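PDB 3Q6A: activator of Hsp90 ATPase homologue 1/2-like C-terminal domain-containing protein from Staphylococcus saprophyticus subsp. saprophyticus, which is of unknown function but, as an AHA1-family protein with a Bet v 1-like fold, may bind a small molecule or a partner protein. Local coordinates for residues C118-V121 with Y122-G126. Numbering follows the deposited sequence.
Sequences CLKV and YLEHG
K120 lies across the side chain of E124 one turn further along the helix, its CG and CE both resting on the carboxylate and its ammonium closing a salt bridge, NZ to OE2 2.7 Å. The lysine runs straight through its first three torsions and bends only at the last (chi4 68°), which turns NZ in toward the syn side of OE2, 20° out of the carboxylate plane. Both ends of the bridge have a second partner: NZ also donates to the carbonyl O of Q8, and OE2 accepts from the backbone N of D10, so the pair ties the helix to the end of strand 3-9 and the residue just past it. On the next face round, L119 meets L123 methyl to methyl, CD1 to CD1 3.7 Å, and A19 of helix 13-21 packs against both leucines. This is the C-terminal end of the long helix 102-125, which in the Bet v 1-like fold lies along the curved antiparallel sheet. Regular i to i+4 bonds carry the backbone, with L123 N to L119 O at 3.0 Å and nearly straight. Further on they bend rather than lengthen: H125 N reaches V121 O at 2.9 Å, but the angle at hydrogen falls to 140° and the donor is tilted from the carbonyl plane. G126 then leaves helical geometry with positive phi. The H125 ring turns to the dimer partner, its NE2 hydrogen-bonded to the carbonyl O of T128 of the second subunit, whose V121 packs against V121 here.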
loop_
_atom_site.group_PDB
_atom_site.type_symbol
_atom_site.label_atom_id
_atom_site.label_comp_id
_atom_site.label_asym_id
_atom_site.label_seq_id
_atom_site.Cartn_x
_atom_site.Cartn_y
_atom_site.Cartn_z
ATOM N N CYS D 118 -3.150 3.560 -3.974
ATOM C CA CYS D 118 -3.147 4.590 -5.006
ATOM C C CYS D 118 -4.606 4.903 -5.353
ATOM O O CYS D 118 -4.967 6.053 -5.581
ATOM C CB CYS D 118 -2.433 4.089 -6.254
ATOM S SG CYS D 118 -0.658 3.863 -6.039
ATOM N N LEU D 119 -5.430 3.862 -5.410
ATOM C CA LEU D 119 -6.852 4.039 -5.710
ATOM C C LEU D 119 -7.497 4.974 -4.678
ATOM O O LEU D 119 -8.152 5.964 -5.034
ATOM C CB LEU D 119 -7.557 2.688 -5.691
ATOM C CG LEU D 119 -9.081 2.744 -5.825
ATOM C CD1 LEU D 119 -9.448 3.274 -7.216
ATOM C CD2 LEU D 119 -9.677 1.389 -5.551
ATOM N N LYS D 120 -7.293 4.659 -3.405
ATOM C CA LYS D 120 -7.863 5.424 -2.295
ATOM C C LYS D 120 -7.468 6.897 -2.348
ATOM O O LYS D 120 -8.316 7.802 -2.197
ATOM C CB LYS D 120 -7.437 4.783 -0.970
ATOM C CG LYS D 120 -8.012 5.448 0.290
ATOM C CD LYS D 120 -7.483 4.795 1.558
ATOM C CE LYS D 120 -8.051 5.454 2.827
ATOM N NZ LYS D 120 -9.538 5.213 3.009
ATOM N N VAL D 121 -6.185 7.150 -2.586
ATOM C CA VAL D 121 -5.702 8.518 -2.667
ATOM C C VAL D 121 -6.296 9.270 -3.860
ATOM O O VAL D 121 -6.681 10.435 -3.743
ATOM C CB VAL D 121 -4.175 8.556 -2.798
ATOM C CG1 VAL D 121 -3.707 9.996 -2.934
ATOM C CG2 VAL D 121 -3.543 7.885 -1.583
ATOM N N TYR D 122 -6.359 8.606 -5.010
ATOM C CA TYR D 122 -6.900 9.238 -6.209
ATOM C C TYR D 122 -8.373 9.640 -6.043
ATOM O O TYR D 122 -8.763 10.749 -6.423
ATOM C CB TYR D 122 -6.728 8.299 -7.411
ATOM C CG TYR D 122 -7.503 8.690 -8.657
ATOM C CD1 TYR D 122 -7.231 9.884 -9.321
ATOM C CD2 TYR D 122 -8.516 7.867 -9.159
ATOM C CE1 TYR D 122 -7.957 10.259 -10.464
ATOM C CE2 TYR D 122 -9.247 8.231 -10.305
ATOM C CZ TYR D 122 -8.959 9.431 -10.945
ATOM O OH TYR D 122 -9.687 9.822 -12.053
ATOM N N LEU D 123 -9.179 8.756 -5.474
ATOM C CA LEU D 123 -10.608 9.036 -5.291
ATOM C C LEU D 123 -10.936 9.930 -4.092
ATOM O O LEU D 123 -11.920 10.675 -4.119
ATOM C CB LEU D 123 -11.389 7.728 -5.177
ATOM C CG LEU D 123 -11.387 6.866 -6.452
ATOM C CD1 LEU D 123 -12.136 5.554 -6.219
ATOM C CD2 LEU D 123 -12.021 7.666 -7.587
ATOM N N GLU D 124 -10.126 9.870 -3.045
ATOM C CA GLU D 124 -10.399 10.688 -1.860
ATOM C C GLU D 124 -9.761 12.073 -1.921
ATOM O O GLU D 124 -10.218 12.987 -1.236
ATOM C CB GLU D 124 -9.937 9.965 -0.587
ATOM C CG GLU D 124 -10.815 8.780 -0.189
ATOM C CD GLU D 124 -10.338 8.085 1.062
ATOM O OE1 GLU D 124 -9.456 8.638 1.757
ATOM O OE2 GLU D 124 -10.847 6.991 1.378
ATOM N N HIS D 125 -8.727 12.244 -2.743
ATOM C CA HIS D 125 -8.057 13.539 -2.821
ATOM C C HIS D 125 -7.824 14.120 -4.206
ATOM O O HIS D 125 -7.371 15.258 -4.327
ATOM C CB HIS D 125 -6.713 13.476 -2.092
ATOM C CG HIS D 125 -6.847 13.296 -0.618
ATOM N ND1 HIS D 125 -7.571 14.165 0.170
ATOM C CD2 HIS D 125 -6.398 12.320 0.207
ATOM C CE1 HIS D 125 -7.569 13.728 1.417
ATOM N NE2 HIS D 125 -6.865 12.611 1.467
ATOM N N GLY D 126 -8.100 13.349 -5.244
ATOM C CA GLY D 126 -7.887 13.863 -6.581
ATOM C C GLY D 126 -6.425 14.095 -6.897
ATOM O O GLY D 126 -6.089 14.960 -7.706
#